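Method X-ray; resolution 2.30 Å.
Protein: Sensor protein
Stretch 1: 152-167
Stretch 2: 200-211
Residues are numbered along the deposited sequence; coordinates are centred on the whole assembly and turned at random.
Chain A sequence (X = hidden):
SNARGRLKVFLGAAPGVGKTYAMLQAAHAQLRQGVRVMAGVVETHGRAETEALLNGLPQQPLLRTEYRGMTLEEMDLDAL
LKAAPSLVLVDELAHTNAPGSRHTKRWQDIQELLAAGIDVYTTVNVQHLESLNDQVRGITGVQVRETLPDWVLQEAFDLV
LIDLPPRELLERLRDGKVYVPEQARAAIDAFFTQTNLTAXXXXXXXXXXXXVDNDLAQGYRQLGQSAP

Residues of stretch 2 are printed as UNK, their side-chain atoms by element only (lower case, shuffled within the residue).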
# COMPACT_ATOMS: atom_id res chain seq x y z
N VAL A 152 4.49 5.09 -12.53
CA VAL A 152 3.90 3.81 -12.09
C VAL A 152 2.43 4.03 -11.69
O VAL A 152 1.52 3.24 -12.06
CB VAL A 152 4.68 3.13 -10.95
CG1 VAL A 152 3.91 1.95 -10.40
CG2 VAL A 152 6.01 2.64 -11.43
N LEU A 153 2.21 5.12 -10.97
CA LEU A 153 0.85 5.48 -10.57
C LEU A 153 0.02 6.09 -11.71
O LEU A 153 -1.17 5.80 -11.83
CB LEU A 153 0.89 6.40 -9.34
CG LEU A 153 -0.44 6.84 -8.78
CD1 LEU A 153 -0.31 7.10 -7.32
CD2 LEU A 153 -0.89 8.12 -9.50
N GLN A 154 0.65 6.93 -12.54
CA GLN A 154 -0.02 7.60 -13.69
C GLN A 154 -0.55 6.61 -14.72
O GLN A 154 -1.59 6.82 -15.33
CB GLN A 154 0.93 8.58 -14.39
CG GLN A 154 1.21 9.81 -13.52
CD GLN A 154 2.42 10.65 -13.97
OE1 GLN A 154 3.05 10.37 -15.00
NE2 GLN A 154 2.72 11.72 -13.20
N GLU A 155 0.18 5.53 -14.92
CA GLU A 155 -0.22 4.53 -15.87
C GLU A 155 -1.10 3.44 -15.28
O GLU A 155 -1.42 2.48 -15.97
CB GLU A 155 1.03 3.95 -16.53
CG GLU A 155 1.79 5.05 -17.27
CD GLU A 155 2.95 4.55 -18.04
OE1 GLU A 155 3.19 3.32 -18.03
OE2 GLU A 155 3.63 5.39 -18.67
N ALA A 156 -1.52 3.60 -14.02
CA ALA A 156 -2.47 2.68 -13.39
C ALA A 156 -3.80 2.74 -14.15
O ALA A 156 -4.22 3.81 -14.55
CB ALA A 156 -2.68 3.04 -11.93
N PHE A 157 -4.42 1.60 -14.38
CA PHE A 157 -5.71 1.56 -15.02
C PHE A 157 -6.76 2.37 -14.24
O PHE A 157 -7.54 3.11 -14.82
CB PHE A 157 -6.17 0.12 -15.12
CG PHE A 157 -7.30 -0.08 -16.06
CD1 PHE A 157 -7.10 -0.02 -17.43
CD2 PHE A 157 -8.57 -0.37 -15.59
CE1 PHE A 157 -8.14 -0.24 -18.31
CE2 PHE A 157 -9.61 -0.57 -16.48
CZ PHE A 157 -9.40 -0.49 -17.84
N ASP A 158 -6.78 2.20 -12.93
CA ASP A 158 -7.77 2.79 -12.06
C ASP A 158 -7.05 3.37 -10.83
O ASP A 158 -6.10 2.78 -10.32
CB ASP A 158 -8.76 1.70 -11.57
CG ASP A 158 -9.99 1.50 -12.46
OD1 ASP A 158 -10.52 2.48 -13.10
OD2 ASP A 158 -10.50 0.33 -12.44
N LEU A 159 -7.52 4.51 -10.36
CA LEU A 159 -7.04 5.09 -9.14
C LEU A 159 -8.23 5.52 -8.29
O LEU A 159 -9.14 6.20 -8.80
CB LEU A 159 -6.12 6.29 -9.43
CG LEU A 159 -5.45 6.93 -8.20
CD1 LEU A 159 -3.95 6.74 -8.24
CD2 LEU A 159 -5.79 8.39 -8.12
N VAL A 160 -8.25 5.12 -7.03
CA VAL A 160 -9.27 5.60 -6.11
C VAL A 160 -8.65 6.29 -4.91
O VAL A 160 -7.73 5.75 -4.28
CB VAL A 160 -10.31 4.47 -5.71
CG1 VAL A 160 -9.65 3.30 -5.12
CG2 VAL A 160 -11.37 4.99 -4.79
N LEU A 161 -9.12 7.52 -4.63
CA LEU A 161 -8.76 8.25 -3.40
C LEU A 161 -9.56 7.81 -2.19
O LEU A 161 -10.79 7.82 -2.21
CB LEU A 161 -8.93 9.77 -3.61
CG LEU A 161 -8.49 10.72 -2.48
CD1 LEU A 161 -7.00 10.54 -2.19
CD2 LEU A 161 -8.88 12.21 -2.85
N ILE A 162 -8.85 7.35 -1.15
CA ILE A 162 -9.43 6.98 0.13
C ILE A 162 -9.10 8.17 1.04
O ILE A 162 -7.94 8.46 1.32
CB ILE A 162 -8.88 5.65 0.67
CG1 ILE A 162 -9.05 4.54 -0.38
CG2 ILE A 162 -9.48 5.29 2.06
CD1 ILE A 162 -10.45 4.22 -0.71
N ASP A 163 -10.15 8.88 1.44
CA ASP A 163 -10.02 10.16 2.11
C ASP A 163 -10.49 10.02 3.57
O ASP A 163 -11.35 9.21 3.88
CB ASP A 163 -10.85 11.19 1.33
CG ASP A 163 -10.78 12.58 1.90
OD1 ASP A 163 -9.67 13.07 2.24
OD2 ASP A 163 -11.84 13.22 1.95
N LEU A 164 -9.90 10.81 4.44
CA LEU A 164 -10.28 10.87 5.84
C LEU A 164 -9.86 12.23 6.37
O LEU A 164 -8.74 12.64 6.15
CB LEU A 164 -9.61 9.72 6.61
CG LEU A 164 -10.17 9.46 8.01
CD1 LEU A 164 -11.52 8.69 7.93
CD2 LEU A 164 -9.17 8.77 8.90
N PRO A 165 -10.76 12.94 7.10
CA PRO A 165 -10.31 14.20 7.77
C PRO A 165 -9.11 14.06 8.73
O PRO A 165 -9.06 13.11 9.55
CB PRO A 165 -11.54 14.63 8.56
CG PRO A 165 -12.71 13.95 7.81
CD PRO A 165 -12.17 12.64 7.41
N PRO A 166 -8.14 14.96 8.63
CA PRO A 166 -6.98 14.95 9.54
C PRO A 166 -7.33 14.85 11.03
O PRO A 166 -6.73 14.07 11.74
CB PRO A 166 -6.27 16.26 9.20
CG PRO A 166 -6.62 16.45 7.73
CD PRO A 166 -8.01 16.04 7.62
N ARG A 167 -8.30 15.60 11.49
CA ARG A 167 -8.71 15.58 12.89
C ARG A 167 -9.12 14.17 13.33
O ARG A 167 -8.77 13.69 14.42
CB ARG A 167 -9.86 16.56 13.11
CG ARG A 167 -10.01 17.00 14.54
CD ARG A 167 -11.48 16.94 15.05
NE ARG A 167 -11.84 15.53 15.27
CZ ARG A 167 -12.81 14.86 14.63
NH1 ARG A 167 -13.58 15.46 13.75
NH2 ARG A 167 -13.01 13.57 14.88
N UNK A 200 -0.80 16.93 3.37
CA UNK A 200 -0.74 15.64 2.65
C UNK A 200 -2.08 15.24 2.01
O UNK A 200 -2.11 14.68 0.93
c UNK A 200 2.09 14.12 2.90
c UNK A 200 1.42 13.90 5.35
c UNK A 200 1.19 14.65 4.01
c UNK A 200 -0.27 14.54 3.60
N UNK A 201 -3.19 15.56 2.69
CA UNK A 201 -4.52 15.34 2.15
C UNK A 201 -4.74 16.13 0.87
O UNK A 201 -5.31 15.63 -0.07
n UNK A 201 -11.57 15.43 3.84
n UNK A 201 -10.31 16.77 5.18
c UNK A 201 -5.57 15.71 3.19
c UNK A 201 -7.97 16.03 3.71
n UNK A 201 -9.33 15.56 3.44
c UNK A 201 -10.40 15.94 4.14
c UNK A 201 -7.01 15.59 2.68
N UNK A 202 -4.30 17.38 0.85
CA UNK A 202 -4.34 18.20 -0.35
C UNK A 202 -3.47 17.62 -1.46
O UNK A 202 -3.86 17.63 -2.61
c UNK A 202 -3.92 19.62 0.00
c UNK A 202 -3.35 21.97 -0.74
c UNK A 202 -3.71 20.56 -1.19
o UNK A 202 -2.19 22.18 -0.31
o UNK A 202 -4.21 22.86 -0.78
N UNK A 203 -2.30 17.11 -1.11
CA UNK A 203 -1.44 16.43 -2.08
C UNK A 203 -2.11 15.21 -2.70
O UNK A 203 -2.07 15.02 -3.91
c UNK A 203 -0.11 15.99 -1.44
c UNK A 203 0.89 17.14 -1.30
c UNK A 203 2.57 17.70 1.10
se UNK A 203 2.58 16.63 -0.52
N UNK A 204 -2.71 14.38 -1.86
CA UNK A 204 -3.42 13.19 -2.35
C UNK A 204 -4.55 13.62 -3.30
O UNK A 204 -4.74 13.03 -4.36
c UNK A 204 -3.99 12.37 -1.14
N UNK A 205 -5.29 14.65 -2.93
CA UNK A 205 -6.39 15.12 -3.78
C UNK A 205 -5.89 15.71 -5.08
O UNK A 205 -6.44 15.43 -6.14
c UNK A 205 -8.28 15.46 -2.17
c UNK A 205 -7.26 16.14 -3.05
se UNK A 205 -9.30 16.74 -1.20
c UNK A 205 -10.55 15.59 -0.17
N UNK A 206 -4.85 16.54 -5.01
CA UNK A 206 -4.24 17.10 -6.21
C UNK A 206 -3.68 15.99 -7.09
O UNK A 206 -3.85 16.01 -8.30
c UNK A 206 -3.62 19.41 -5.26
c UNK A 206 -2.46 20.25 -4.71
c UNK A 206 -3.14 18.07 -5.83
o UNK A 206 -1.35 19.73 -4.44
n UNK A 206 -2.70 21.56 -4.50
N UNK A 207 -3.01 15.01 -6.49
CA UNK A 207 -2.58 13.80 -7.21
C UNK A 207 -3.74 13.08 -7.91
O UNK A 207 -3.63 12.77 -9.09
o UNK A 207 -0.70 13.44 -5.71
c UNK A 207 -1.84 12.80 -6.30
c UNK A 207 -1.37 11.52 -7.11
N UNK A 208 -4.84 12.84 -7.18
CA UNK A 208 -6.00 12.13 -7.74
C UNK A 208 -6.68 12.90 -8.86
O UNK A 208 -7.21 12.28 -9.80
c UNK A 208 -7.02 11.75 -6.65
N UNK A 209 -6.69 14.23 -8.77
CA UNK A 209 -7.34 15.06 -9.76
C UNK A 209 -6.54 15.13 -11.06
O UNK A 209 -7.13 15.20 -12.15
c UNK A 209 -7.58 16.47 -9.20
N UNK A 210 -5.20 15.11 -10.93
CA UNK A 210 -4.29 15.11 -12.07
C UNK A 210 -4.26 13.79 -12.85
O UNK A 210 -3.67 13.74 -13.94
c UNK A 210 -2.86 15.45 -11.60
N UNK A 211 -4.88 12.73 -12.33
CA UNK A 211 -4.96 11.44 -13.05
C UNK A 211 -6.05 11.50 -14.11
O UNK A 211 -5.85 11.01 -15.22
c UNK A 211 -5.23 10.28 -12.08
c UNK A 211 -5.16 8.82 -12.69
n UNK A 211 -3.77 6.79 -12.82
c UNK A 211 -3.81 8.09 -12.47
o UNK A 211 -2.83 8.68 -12.00

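Position 200 carries four carbons, forked at the second, which makes it Leu200. Buried, but out of reach of stretch 1, it spends its apolar bulk elsewhere in the structure.

Position 201 has three carbons, a nitrogen, and then a carbon bearing two more nitrogens: a guanidinium, hence Arg201. Its first three chi angles are all t, and the extended chain carries the charge out to Asp163. NE donates to Asp163 OD1 at 2.8 Å and NH2 of Arg201 to Asp163 OD2 at 2.9 Å, a two-pronged salt bridge in which two donors meet both carboxylate oxygens. OD1 lies at the guanidinium edge, near its plane, while one face is covered by Leu164 O and Pro165 CA. Pro166 CD packs obliquely, 3.4 Å from Arg201 NH1.

Position 202, three carbons with two oxygens on the third, is Glu202. It is exposed and makes no contact with stretch 1, as suits a charged side chain.

At position 203 an unbranched chain of two carbons, a selenium and a carbon identifies selenomethionine, Met203. It is buried, yet out of reach of stretch 1.

Position 204 has one side-chain carbon and is therefore Ala204. It points toward the strand, and its CB meets Leu161 CD1 at 3.7 Å; so short a side chain allows close packing.

Position 205 again shows two carbons, selenium and a carbon, so it is selenomethionine Met205. Its CA-to-CB bond points sideways, but the end comes nearer: CG lies 3.4 Å from Leu161 CD2, and CE of Met205 reaches 3.4 Å from Asp163 OD2, beside the salt bridge.

Position 206 has three carbons, the third carrying one oxygen and one nitrogen. Taken as an amide it is Gln206, exposed and out of reach of stretch 1.

Position 207 branches at its first carbon into an oxygen and a carbon: Thr207. Its OG1 donates to Met203 O at 2.8 Å, satisfying the hydroxyl within the helix, while CG2 approaches Leu153 CD2 at 4.2 Å.

Position 208, one carbon, is Ala208. Its CB sits 3.9 Å from Leu159 CD2 and 4.1 Å from Leu161 CB, a small methyl shared by two leucines.

Positions 209 and 210 each have one carbon, giving Ala209 and Ala210. Both are exposed and free of stretch 1; Ala209 points away from it.

Position 211 has three carbons, the third bearing oxygen and nitrogen: Gln211. Its NE2 donates to Leu153 O at 3.0 Å, so the amide reaches a backbone carbonyl where the helix of stretch 1 gives way to loop.

The contact thus has polar ends and an apolar middle. Strand 158-161 and helix 200-209 run roughly antiparallel, at 151°, their axes approaching to 8.9 Å. Leu159 and Leu161, alternate strand residues, both point toward the helix and pack against Ala204, Met205 and Ala208. Arg201 fastens one end to Asp163, and Gln211 fastens the other to Leu153.

Stretch 2 200-211: LREMAMQTAAAQ
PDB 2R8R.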